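Local coordinates for tungstate ABC transporter, periplasmic tungstate-binding protein (Geobacter sulfurreducens, PDB 3LR1) that probably captures tungstate in the periplasm, between two lobes, and delivers it to an ABC transporter for uptake, at residues Thr15-Leu20 and Asn176-Ala181; Glu106-Leu111 and Ala116-Arg121; Ser125-Lys130 and Tyr167-Arg172; Trp146-Gly151 and Ile158-Glu163; Gly173-Asn176 and Lys182-Leu185. One frame throughout, in Å; residues are numbered along the deposited sequence.

Contact 1 (Thr15-Leu20 and Asn176-Ala181); sequences TQDSGL and NAFKGA
Ser18, whose CA comes within 4.5 Å of Ala177 CB, is gripped at two polar atoms by groups beyond this contact: its OG is hydrogen-bonded to Tyr83 OH and its carbonyl O to Tyr236 OH. These bonds fix the last turn of helix 13-18 where it meets the final turn of helix 172-178. The two helices come from different lobes of the binding protein. Asp17 does most of the touching. Its CG stands beside its own backbone N (chi1 -75°), which carries the carboxylate toward Phe178, with OD2 3.9 Å from Phe178 CE1. The acid reaches the ring at a slant, the two planes turned 56° apart. The Ala177 methyl points at the backbone instead, with CB modelled 2.9 Å from Asp17 O, a separation too short to be taken literally. Phe178 itself packs against Ile158 and Thr159 of helix 154-164, and Lys182 makes a cation-pi contact with it. The side chain of Asp17 lies about 9 Å from a bound tungsten ion. Between 15-20 and 176-181 the contact is van der Waals only; beside it, a weak hydrogen bond from Thr174 OG1 to Ser14 O adds a polar link between the lobes.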
# COMPACT_ATOMS: atom_id res chain seq x y z
N THR A 15 -4.58 0.88 0.27
CA THR A 15 -4.65 0.64 1.73
C THR A 15 -6.14 0.58 2.27
O THR A 15 -6.51 -0.19 3.14
CB THR A 15 -3.79 1.74 2.38
OG1 THR A 15 -2.49 1.74 1.71
CG2 THR A 15 -3.62 1.57 3.87
N GLN A 16 -7.03 1.37 1.68
CA GLN A 16 -8.42 1.29 2.10
C GLN A 16 -8.99 -0.08 1.76
O GLN A 16 -9.74 -0.67 2.54
CB GLN A 16 -9.20 2.41 1.40
CG GLN A 16 -10.61 2.58 1.81
CD GLN A 16 -11.26 3.63 0.97
OE1 GLN A 16 -11.11 3.67 -0.27
NE2 GLN A 16 -11.99 4.49 1.63
N ASP A 17 -8.63 -0.57 0.56
CA ASP A 17 -9.19 -1.85 0.05
C ASP A 17 -8.84 -3.02 0.97
O ASP A 17 -9.60 -3.97 1.12
CB ASP A 17 -8.70 -2.16 -1.40
CG ASP A 17 -9.39 -1.31 -2.47
OD1 ASP A 17 -10.48 -0.71 -2.13
OD2 ASP A 17 -8.84 -1.25 -3.63
N SER A 18 -7.70 -2.96 1.61
CA SER A 18 -7.30 -4.04 2.46
C SER A 18 -8.26 -4.23 3.61
O SER A 18 -8.40 -5.33 4.11
CB SER A 18 -5.88 -3.81 2.92
OG SER A 18 -5.70 -4.42 4.14
N GLY A 19 -8.96 -3.16 4.03
CA GLY A 19 -9.93 -3.30 5.16
C GLY A 19 -9.35 -3.16 6.58
O GLY A 19 -10.09 -3.19 7.60
N LEU A 20 -8.04 -3.00 6.68
CA LEU A 20 -7.40 -2.86 7.98
C LEU A 20 -7.99 -1.72 8.79
O LEU A 20 -8.24 -1.88 10.01
CB LEU A 20 -5.90 -2.61 7.83
CG LEU A 20 -5.06 -2.25 9.05
CD1 LEU A 20 -5.13 -3.33 10.07
CD2 LEU A 20 -3.61 -2.00 8.67
N ASN A 176 -6.66 -10.27 -0.80
CA ASN A 176 -7.53 -10.94 0.16
C ASN A 176 -8.89 -10.28 0.10
O ASN A 176 -9.89 -10.96 0.18
CB ASN A 176 -7.00 -10.87 1.59
CG ASN A 176 -5.87 -11.84 1.89
OD1 ASN A 176 -5.58 -12.79 1.12
ND2 ASN A 176 -5.26 -11.65 3.09
N ALA A 177 -8.94 -8.96 -0.03
CA ALA A 177 -10.22 -8.24 -0.09
C ALA A 177 -10.95 -8.48 -1.43
O ALA A 177 -12.18 -8.46 -1.47
CB ALA A 177 -10.04 -6.71 0.16
N PHE A 178 -10.21 -8.73 -2.51
CA PHE A 178 -10.81 -8.96 -3.85
C PHE A 178 -11.10 -10.47 -4.15
O PHE A 178 -11.88 -10.80 -5.05
CB PHE A 178 -9.81 -8.49 -4.93
CG PHE A 178 -9.99 -7.09 -5.38
CD1 PHE A 178 -9.95 -6.04 -4.49
CD2 PHE A 178 -10.17 -6.81 -6.74
CE1 PHE A 178 -10.15 -4.73 -4.93
CE2 PHE A 178 -10.34 -5.52 -7.17
CZ PHE A 178 -10.30 -4.49 -6.27
N LYS A 179 -10.45 -11.37 -3.40
CA LYS A 179 -10.38 -12.77 -3.72
C LYS A 179 -11.77 -13.27 -3.96
O LYS A 179 -12.63 -13.07 -3.10
CB LYS A 179 -9.76 -13.57 -2.57
CG LYS A 179 -9.75 -15.08 -2.73
CD LYS A 179 -8.88 -15.72 -1.65
CE LYS A 179 -9.20 -17.23 -1.41
NZ LYS A 179 -8.27 -17.90 -0.37
N GLY A 180 -11.97 -13.94 -5.09
CA GLY A 180 -13.21 -14.69 -5.37
C GLY A 180 -14.36 -13.86 -5.94
O GLY A 180 -14.98 -14.24 -6.96
N ALA A 181 -14.71 -12.77 -5.26
CA ALA A 181 -15.81 -11.91 -5.69
C ALA A 181 -15.39 -11.11 -6.90
O ALA A 181 -16.17 -10.93 -7.87
CB ALA A 181 -16.26 -10.91 -4.56

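Contact 2 (Glu106-Leu111 and Ala116-Arg121); sequences EALKLL and ATFISR
Leu111 sets its CD1 methyl 3.8 Å from Phe118 CD1, with the two side chains running at about a right angle to each other. One turn earlier in the helix, Leu108 brings its CD2 to 3.9 Å from Phe118 CE1, so neighbouring atoms along one side of the ring are each met by a leucine methyl, both obliquely. The other branch of Leu111 is used as well: CD2 packs on Ala116 CB at 3.7 Å. Phe118 reaches this pair because its CG is anti to the backbone N (chi1 173°), swinging the ring out from the strand toward helix 104-114. Strand 118-120 runs parallel to both 147-149 and 167-171 in the sheet of this lobe, and helix 104-114 is the layer laid on it immediately before the chain enters that strand. The return is held by the backbone: Ala116 N donates to Leu111 O at 3.1 Å, with an N-H...O angle of 151° and the donor tilted 22° from the carbonyl plane. This bond spans five residues and closes the turn from the helix to the strand. Farther out, Leu108 also rests on Leu134 and Trp135 of helix 126-137, while Leu111 and Ala116 both touch Tyr167. Leu169 touches Phe118 from the adjoining strand, as does Glu131 from helix 126-137.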
# COMPACT_ATOMS: atom_id res chain seq x y z
N GLU A 106 13.17 -14.77 -9.21
CA GLU A 106 13.06 -15.89 -10.12
C GLU A 106 11.69 -15.96 -10.79
O GLU A 106 11.60 -16.25 -11.98
CB GLU A 106 13.34 -17.20 -9.42
CG GLU A 106 13.44 -18.37 -10.33
CD GLU A 106 13.96 -19.60 -9.61
OE1 GLU A 106 13.31 -20.04 -8.67
OE2 GLU A 106 15.01 -20.16 -9.96
N ALA A 107 10.63 -15.74 -10.02
CA ALA A 107 9.26 -15.80 -10.57
C ALA A 107 9.11 -14.77 -11.67
O ALA A 107 8.54 -15.06 -12.73
CB ALA A 107 8.16 -15.56 -9.43
N LEU A 108 9.58 -13.56 -11.44
CA LEU A 108 9.41 -12.50 -12.44
C LEU A 108 10.25 -12.88 -13.68
O LEU A 108 9.78 -12.80 -14.83
CB LEU A 108 9.80 -11.14 -11.85
CG LEU A 108 8.93 -10.64 -10.69
CD1 LEU A 108 9.46 -9.21 -10.20
CD2 LEU A 108 7.48 -10.55 -11.08
N LYS A 109 11.47 -13.35 -13.45
CA LYS A 109 12.33 -13.71 -14.58
C LYS A 109 11.72 -14.84 -15.44
O LYS A 109 11.84 -14.82 -16.66
CB LYS A 109 13.72 -14.05 -14.09
CG LYS A 109 14.88 -13.58 -15.02
CD LYS A 109 15.11 -14.49 -16.20
CE LYS A 109 16.52 -14.26 -16.85
NZ LYS A 109 17.03 -15.46 -17.58
N LEU A 110 11.07 -15.82 -14.79
CA LEU A 110 10.24 -16.84 -15.50
C LEU A 110 9.18 -16.16 -16.37
O LEU A 110 8.96 -16.60 -17.51
CB LEU A 110 9.55 -17.80 -14.52
CG LEU A 110 9.92 -19.26 -14.22
CD1 LEU A 110 11.22 -19.75 -14.84
CD2 LEU A 110 9.91 -19.57 -12.72
N LEU A 111 8.51 -15.14 -15.84
CA LEU A 111 7.51 -14.37 -16.62
C LEU A 111 8.11 -13.68 -17.83
O LEU A 111 7.62 -13.84 -18.95
CB LEU A 111 6.76 -13.30 -15.75
CG LEU A 111 5.89 -13.93 -14.66
CD1 LEU A 111 5.21 -12.90 -13.75
CD2 LEU A 111 4.85 -14.82 -15.30
N ALA A 116 5.03 -14.04 -20.55
CA ALA A 116 3.69 -14.08 -19.98
C ALA A 116 3.24 -12.67 -19.59
O ALA A 116 4.01 -11.88 -19.04
CB ALA A 116 3.64 -14.99 -18.75
N THR A 117 1.99 -12.36 -19.89
CA THR A 117 1.49 -11.04 -19.67
C THR A 117 1.55 -10.69 -18.18
O THR A 117 1.16 -11.51 -17.36
CB THR A 117 0.07 -10.92 -20.17
OG1 THR A 117 0.06 -11.26 -21.57
CG2 THR A 117 -0.38 -9.51 -20.02
N PHE A 118 2.06 -9.49 -17.87
CA PHE A 118 2.28 -9.02 -16.50
C PHE A 118 1.88 -7.52 -16.42
O PHE A 118 2.34 -6.68 -17.21
CB PHE A 118 3.75 -9.19 -16.05
CG PHE A 118 4.06 -8.56 -14.70
CD1 PHE A 118 3.99 -9.33 -13.53
CD2 PHE A 118 4.39 -7.23 -14.61
CE1 PHE A 118 4.23 -8.75 -12.30
CE2 PHE A 118 4.67 -6.63 -13.37
CZ PHE A 118 4.56 -7.38 -12.22
N ILE A 119 1.03 -7.19 -15.43
CA ILE A 119 0.58 -5.81 -15.23
C ILE A 119 1.36 -5.12 -14.10
O ILE A 119 1.26 -5.52 -12.91
CB ILE A 119 -0.90 -5.76 -14.86
CG1 ILE A 119 -1.72 -6.77 -15.65
CG2 ILE A 119 -1.44 -4.36 -15.03
CD1 ILE A 119 -1.63 -6.70 -17.21
N SER A 120 2.08 -4.07 -14.48
CA SER A 120 2.74 -3.17 -13.56
C SER A 120 1.74 -2.14 -13.08
O SER A 120 0.89 -1.73 -13.83
CB SER A 120 3.87 -2.46 -14.27
OG SER A 120 4.55 -1.56 -13.43
N ARG A 121 1.87 -1.69 -11.85
CA ARG A 121 1.08 -0.54 -11.37
C ARG A 121 1.49 0.70 -12.19
O ARG A 121 0.64 1.54 -12.49
CB ARG A 121 1.30 -0.28 -9.90
CG ARG A 121 0.66 -1.31 -8.94
CD ARG A 121 -0.83 -1.00 -8.78
NE ARG A 121 -0.99 0.34 -8.22
CZ ARG A 121 -0.81 0.67 -6.95
NH1 ARG A 121 -0.53 -0.25 -6.04
NH2 ARG A 121 -0.92 1.95 -6.59

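Contact 3 (Ser125-Lys130 and Tyr167-Arg172); sequences SGTHTK and YTLTDR
Thr127 and Leu169 face each other from the first turn of helix 126-137 and the middle of strand 167-171, and each puts a methyl near the other's backbone carbonyl. Thr127 CG2 lies 3.9 Å from Leu169 O, while Leu169 CD2 comes to 4.0 Å from Thr127 O; the methyls Thr127 CG2 and Leu169 CD2 are themselves 4.4 Å apart. Leu169 CD2 also brushes the aliphatic stem of Lys130, one turn on, before that chain leads its amine away. Thr127 is turned so that its two branches do different work: CG2, anti to the backbone N, serves the apolar contact, and OG1, beside that N (chi1 -68°), meets a water at 2.6 Å. The same water donates to Asp171 OD1 at 2.9 Å, bridging helix and strand end where the side chains do not touch directly. Asp171 is itself well anchored, OD1 to Thr174 OG1 and OD2 to Asn84 ND2, and it stands at the N-cap of helix 172-178. On the other element Ser125 is the N-cap: its OG accepts from His128 N at 3.1 Å in a nearly straight bond of 168°. The Thr127 side chain is about 4 Å from a bound tungsten ion, consistent with the start of helix 126-137 lining the tungstate cleft of a periplasmic binding protein.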
# COMPACT_ATOMS: atom_id res chain seq x y z
N SER A 125 3.66 4.34 -6.70
CA SER A 125 3.34 3.68 -5.45
C SER A 125 4.49 2.88 -4.86
O SER A 125 5.41 2.51 -5.53
CB SER A 125 2.17 2.77 -5.69
OG SER A 125 2.55 1.77 -6.61
N GLY A 126 4.41 2.58 -3.57
CA GLY A 126 5.40 1.68 -2.99
C GLY A 126 5.39 0.31 -3.69
O GLY A 126 6.41 -0.40 -3.69
N THR A 127 4.24 -0.08 -4.26
CA THR A 127 4.15 -1.38 -4.93
C THR A 127 4.99 -1.34 -6.22
O THR A 127 5.80 -2.24 -6.49
CB THR A 127 2.70 -1.82 -5.20
OG1 THR A 127 2.06 -2.10 -3.95
CG2 THR A 127 2.62 -3.10 -6.11
N HIS A 128 4.84 -0.25 -6.96
CA HIS A 128 5.67 0.00 -8.13
C HIS A 128 7.15 -0.03 -7.81
O HIS A 128 7.91 -0.72 -8.45
CB HIS A 128 5.31 1.35 -8.77
CG HIS A 128 5.91 1.55 -10.13
ND1 HIS A 128 5.94 0.55 -11.08
CD2 HIS A 128 6.45 2.64 -10.73
CE1 HIS A 128 6.49 1.01 -12.19
NE2 HIS A 128 6.81 2.28 -12.00
N THR A 129 7.58 0.75 -6.83
CA THR A 129 8.99 0.75 -6.38
C THR A 129 9.52 -0.64 -6.03
O THR A 129 10.67 -1.00 -6.34
CB THR A 129 9.09 1.65 -5.16
OG1 THR A 129 8.82 2.96 -5.58
CG2 THR A 129 10.45 1.58 -4.44
N LYS A 130 8.69 -1.45 -5.38
CA LYS A 130 9.12 -2.77 -5.00
C LYS A 130 9.28 -3.62 -6.25
O LYS A 130 10.27 -4.39 -6.40
CB LYS A 130 8.13 -3.45 -4.03
CG LYS A 130 8.47 -4.91 -3.68
CD LYS A 130 9.65 -5.07 -2.74
CE LYS A 130 10.42 -6.35 -3.03
NZ LYS A 130 10.61 -7.26 -1.82
N TYR A 167 -0.39 -12.13 -14.91
CA TYR A 167 0.18 -12.11 -13.60
C TYR A 167 0.35 -10.66 -13.16
O TYR A 167 0.42 -9.74 -13.97
CB TYR A 167 1.54 -12.80 -13.62
CG TYR A 167 1.55 -14.24 -13.99
CD1 TYR A 167 1.65 -15.22 -13.00
CD2 TYR A 167 1.57 -14.66 -15.32
CE1 TYR A 167 1.70 -16.57 -13.32
CE2 TYR A 167 1.63 -16.03 -15.64
CZ TYR A 167 1.70 -16.97 -14.64
OH TYR A 167 1.78 -18.34 -14.94
N THR A 168 0.38 -10.45 -11.86
CA THR A 168 0.67 -9.17 -11.29
C THR A 168 1.23 -9.34 -9.88
O THR A 168 0.91 -10.35 -9.18
CB THR A 168 -0.58 -8.21 -11.32
OG1 THR A 168 -0.12 -6.87 -11.05
CG2 THR A 168 -1.65 -8.60 -10.29
N LEU A 169 2.06 -8.37 -9.48
CA LEU A 169 2.56 -8.24 -8.15
C LEU A 169 1.54 -7.39 -7.39
O LEU A 169 1.16 -6.31 -7.84
CB LEU A 169 3.94 -7.57 -8.14
CG LEU A 169 4.58 -7.39 -6.79
CD1 LEU A 169 5.19 -8.78 -6.27
CD2 LEU A 169 5.63 -6.25 -6.85
N THR A 170 1.03 -7.95 -6.29
CA THR A 170 0.01 -7.28 -5.48
C THR A 170 0.33 -7.38 -4.00
O THR A 170 0.93 -8.34 -3.55
CB THR A 170 -1.45 -7.85 -5.76
OG1 THR A 170 -2.41 -7.10 -5.00
CG2 THR A 170 -1.60 -9.32 -5.39
N ASP A 171 -0.05 -6.36 -3.22
CA ASP A 171 -0.05 -6.55 -1.77
C ASP A 171 -1.18 -7.58 -1.43
O ASP A 171 -2.22 -7.62 -2.11
CB ASP A 171 -0.26 -5.23 -1.06
CG ASP A 171 -1.67 -4.75 -1.19
OD1 ASP A 171 -2.00 -4.21 -2.27
OD2 ASP A 171 -2.44 -4.91 -0.19
N ARG A 172 -0.95 -8.43 -0.40
CA ARG A 172 -1.87 -9.50 -0.05
C ARG A 172 -3.13 -8.91 0.47
O ARG A 172 -4.22 -9.47 0.25
CB ARG A 172 -1.25 -10.35 1.02
CG ARG A 172 -2.01 -11.60 1.33
CD ARG A 172 -1.42 -12.21 2.66
NE ARG A 172 -0.03 -12.65 2.48
CZ ARG A 172 0.32 -13.86 2.02
NH1 ARG A 172 -0.61 -14.78 1.69
NH2 ARG A 172 1.59 -14.18 1.92
O HOH W 1 -0.52 -2.14 -3.63

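Contact 4 (Trp146-Gly151 and Ile158-Glu163); sequences WYVEAG and ITMATE
A beta-alpha-beta unit leads from strand 147-149 through helix 154-164 to strand 167-171, and its first strand and helix meet here through Val148, Ala150, just past the strand, and Met160, modelled as selenomethionine, a label introduced for the crystallography. Met160 supplies nearly all the reach. Its CG is anti to the backbone N (chi1 -170°) and the next torsion is extended too, so the chain runs straight out from the helix; a bend at the last torsion (chi3 -35°) then lays CE against the Ala150 methyl. CE and Ala150 CB are 3.3 Å apart, tighter than ordinary van der Waals contact, so the exact placing of this tip is doubtful. SE faces both residues, 4.2 Å from Ala150 CB and 4.5 Å from Val148 CG1, the latter a loose approach. The contact is wholly apolar, small, and near the surface. Val148 and Ala150 both rest on Ile119 of strand 118-120, whose backbone bonds through Phe118 and Ser120 to Val148, and through Ser120 to Ala150. Other faces of the helix serve further neighbours: Ala161 packs on Thr168 of strand 167-171, and Ile158 on Thr170. Strand 118-120 lies between the two strands joined by this helix, and helices 154-164 and 126-137 touch alternate residues of it, the layered alpha/beta build of a periplasmic binding protein lobe.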
# COMPACT_ATOMS: atom_id res chain seq x y z
N TRP A 146 4.41 -8.06 -23.41
CA TRP A 146 3.90 -8.74 -22.23
C TRP A 146 3.91 -7.79 -21.01
O TRP A 146 3.08 -7.92 -20.14
CB TRP A 146 4.71 -10.05 -22.01
CG TRP A 146 6.13 -9.75 -21.74
CD1 TRP A 146 7.13 -9.60 -22.66
CD2 TRP A 146 6.71 -9.48 -20.47
NE1 TRP A 146 8.29 -9.26 -22.04
CE2 TRP A 146 8.07 -9.21 -20.68
CE3 TRP A 146 6.23 -9.48 -19.17
CZ2 TRP A 146 8.94 -8.90 -19.64
CZ3 TRP A 146 7.08 -9.18 -18.14
CH2 TRP A 146 8.42 -8.89 -18.38
N TYR A 147 4.85 -6.84 -20.97
CA TYR A 147 5.01 -5.93 -19.81
C TYR A 147 4.13 -4.70 -19.92
O TYR A 147 4.43 -3.79 -20.70
CB TYR A 147 6.45 -5.45 -19.74
CG TYR A 147 6.68 -4.65 -18.52
CD1 TYR A 147 6.58 -5.26 -17.26
CD2 TYR A 147 6.95 -3.31 -18.57
CE1 TYR A 147 6.76 -4.56 -16.12
CE2 TYR A 147 7.15 -2.59 -17.38
CZ TYR A 147 7.04 -3.25 -16.17
OH TYR A 147 7.23 -2.60 -14.96
N VAL A 148 3.03 -4.67 -19.17
CA VAL A 148 2.06 -3.57 -19.26
C VAL A 148 2.17 -2.61 -18.10
O VAL A 148 2.26 -3.05 -16.95
CB VAL A 148 0.63 -4.08 -19.21
CG1 VAL A 148 -0.34 -2.91 -19.45
CG2 VAL A 148 0.45 -5.22 -20.20
N GLU A 149 2.12 -1.32 -18.37
CA GLU A 149 2.20 -0.35 -17.28
C GLU A 149 0.84 0.33 -17.13
O GLU A 149 0.50 1.15 -17.94
CB GLU A 149 3.28 0.67 -17.59
CG GLU A 149 4.64 0.05 -17.96
CD GLU A 149 5.71 1.10 -18.00
OE1 GLU A 149 5.72 1.89 -18.96
OE2 GLU A 149 6.52 1.14 -17.05
N ALA A 150 0.06 -0.01 -16.11
CA ALA A 150 -1.33 0.46 -16.05
C ALA A 150 -1.52 1.94 -15.66
O ALA A 150 -2.46 2.58 -16.09
CB ALA A 150 -2.15 -0.43 -15.08
N GLY A 151 -0.71 2.42 -14.72
CA GLY A 151 -0.89 3.78 -14.18
C GLY A 151 -2.17 3.94 -13.36
O GLY A 151 -2.83 4.99 -13.41
N ILE A 158 -5.65 -5.45 -10.29
CA ILE A 158 -6.14 -6.83 -10.09
C ILE A 158 -7.26 -7.10 -11.08
O ILE A 158 -7.34 -8.19 -11.72
CB ILE A 158 -6.60 -7.09 -8.64
CG1 ILE A 158 -5.40 -7.01 -7.69
CG2 ILE A 158 -7.33 -8.44 -8.60
CD1 ILE A 158 -5.76 -6.99 -6.13
N THR A 159 -8.13 -6.12 -11.29
CA THR A 159 -9.18 -6.32 -12.30
C THR A 159 -8.63 -6.50 -13.70
O THR A 159 -9.13 -7.33 -14.45
CB THR A 159 -10.15 -5.13 -12.27
OG1 THR A 159 -10.73 -5.06 -10.97
CG2 THR A 159 -11.29 -5.23 -13.28
N MSE A 160 -7.65 -5.68 -14.10
CA MSE A 160 -7.09 -5.78 -15.46
C MSE A 160 -6.34 -7.12 -15.57
O MSE A 160 -6.51 -7.80 -16.54
CB MSE A 160 -6.15 -4.62 -15.74
CG MSE A 160 -5.70 -4.50 -17.24
SE MSE A 160 -4.33 -3.08 -17.45
CE MSE A 160 -4.96 -1.81 -16.11
N ALA A 161 -5.57 -7.51 -14.55
CA ALA A 161 -4.88 -8.83 -14.62
C ALA A 161 -5.88 -9.92 -14.83
O ALA A 161 -5.64 -10.78 -15.63
CB ALA A 161 -4.04 -9.13 -13.41
N THR A 162 -7.03 -9.82 -14.16
CA THR A 162 -8.04 -10.86 -14.20
C THR A 162 -8.66 -10.99 -15.61
O THR A 162 -8.74 -12.10 -16.20
CB THR A 162 -9.17 -10.57 -13.17
OG1 THR A 162 -8.62 -10.34 -11.87
CG2 THR A 162 -10.16 -11.79 -13.09
N GLU A 163 -9.01 -9.85 -16.18
CA GLU A 163 -9.53 -9.83 -17.56
C GLU A 163 -8.51 -10.39 -18.56
O GLU A 163 -8.87 -11.15 -19.47
CB GLU A 163 -9.95 -8.40 -17.94
CG GLU A 163 -11.10 -7.87 -17.09
CD GLU A 163 -11.61 -6.52 -17.58
OE1 GLU A 163 -11.98 -6.48 -18.76
OE2 GLU A 163 -11.69 -5.54 -16.78

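Contact 5 (Gly173-Asn176 and Lys182-Leu185); sequences GTYN and KTDL
Tyr175 reaches Leu185 because its CG stands anti to the backbone N (chi1 175°), which extends the ring from helix 172-178 to the chain just before strand 186-190. There its OH donates to Leu185 O at 2.9 Å. The carbonyl oxygen sits at the edge of the ring, near its plane, and is also 3.4 Å from Tyr175 CE1, so the hydroxyl and one flank of the ring both face it. Seen from Leu185, the bond is bent: the C=O...OH angle is 133° and the donor is tilted 21° from the carbonyl plane. The rotation of Thr183 is doubtful, since its first torsion is nearly eclipsed and its methyl is modelled too close to Thr162; as built, its OG1 lies 4.0 Å from Tyr175 CE1, oblique to the ring. The bond from Tyr175 ties the helix to the loop that follows it. Beyond the two segments, Tyr175 and Leu185 both pack on Val89 of strand 78-90, while Leu185 also touches Ala161 and Thr183 touches Thr162, so the loop packs on helix 154-164 and strand 78-90 while bonded to helix 172-178.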
# COMPACT_ATOMS: atom_id res chain seq x y z
N GLY A 173 -3.02 -7.78 1.14
CA GLY A 173 -4.22 -7.19 1.75
C GLY A 173 -5.28 -6.91 0.71
O GLY A 173 -6.45 -7.29 0.86
N THR A 174 -4.91 -6.22 -0.35
CA THR A 174 -5.87 -5.90 -1.41
C THR A 174 -6.41 -7.18 -2.12
O THR A 174 -7.58 -7.34 -2.40
CB THR A 174 -5.26 -5.00 -2.53
OG1 THR A 174 -4.60 -3.82 -2.01
CG2 THR A 174 -6.38 -4.59 -3.53
N TYR A 175 -5.51 -8.09 -2.46
CA TYR A 175 -5.92 -9.38 -2.99
C TYR A 175 -6.96 -10.12 -2.11
O TYR A 175 -7.98 -10.60 -2.62
CB TYR A 175 -4.69 -10.24 -3.19
CG TYR A 175 -5.14 -11.65 -3.64
CD1 TYR A 175 -5.63 -11.88 -4.89
CD2 TYR A 175 -5.19 -12.68 -2.74
CE1 TYR A 175 -6.07 -13.11 -5.27
CE2 TYR A 175 -5.66 -13.90 -3.09
CZ TYR A 175 -6.08 -14.12 -4.35
OH TYR A 175 -6.52 -15.35 -4.68
N ASN A 176 -6.66 -10.27 -0.80
CA ASN A 176 -7.53 -10.94 0.16
C ASN A 176 -8.89 -10.28 0.10
O ASN A 176 -9.89 -10.96 0.18
CB ASN A 176 -7.00 -10.87 1.59
CG ASN A 176 -5.87 -11.84 1.89
OD1 ASN A 176 -5.58 -12.79 1.12
ND2 ASN A 176 -5.26 -11.65 3.09
N LYS A 182 -14.18 -10.57 -6.82
CA LYS A 182 -13.69 -9.66 -7.82
C LYS A 182 -12.44 -10.14 -8.59
O LYS A 182 -11.96 -9.40 -9.42
CB LYS A 182 -13.48 -8.29 -7.16
CG LYS A 182 -14.83 -7.54 -7.00
CD LYS A 182 -14.88 -6.65 -5.78
CE LYS A 182 -13.97 -5.48 -5.85
NZ LYS A 182 -14.09 -4.59 -4.60
N THR A 183 -11.94 -11.35 -8.32
CA THR A 183 -10.95 -12.02 -9.19
C THR A 183 -11.16 -13.48 -9.09
O THR A 183 -11.60 -13.95 -8.04
CB THR A 183 -9.46 -12.15 -8.70
OG1 THR A 183 -9.23 -11.75 -7.33
CG2 THR A 183 -8.51 -11.72 -9.69
N ASP A 184 -10.66 -14.23 -10.08
CA ASP A 184 -10.46 -15.69 -9.97
C ASP A 184 -8.96 -16.03 -10.00
O ASP A 184 -8.61 -17.20 -10.04
CB ASP A 184 -11.20 -16.44 -11.10
CG ASP A 184 -10.77 -16.01 -12.50
OD1 ASP A 184 -9.95 -15.10 -12.61
OD2 ASP A 184 -11.23 -16.60 -13.51
N LEU A 185 -8.06 -15.03 -9.99
CA LEU A 185 -6.62 -15.23 -9.86
C LEU A 185 -6.30 -15.79 -8.47
O LEU A 185 -7.03 -15.55 -7.50
CB LEU A 185 -5.83 -13.94 -10.10
CG LEU A 185 -6.08 -13.20 -11.43
CD1 LEU A 185 -5.32 -11.89 -11.56
CD2 LEU A 185 -5.82 -14.11 -12.61

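Contacts 2, 3 and 5 are buried, whereas contact 4 lies near the surface and contact 1 is only partly covered. Contacts 2, 3 and 4 all reach one sheet, in which strand 118-120 pairs with both 147-149 and 167-171; their helices contribute mainly methyl packing, in contact 2 against a strand phenylalanine. Contact 3 differs by its water bridge and by its nearness to a tungsten ion. Contacts 1 and 5 share helix 172-178, their centres 7 Å apart: contact 5 fastens that helix to its own following loop through a tyrosine hydroxyl, while contact 1 sets its end against the other lobe with no polar bond between its two segments. Phe178 links contact 1 to the helix of contact 4.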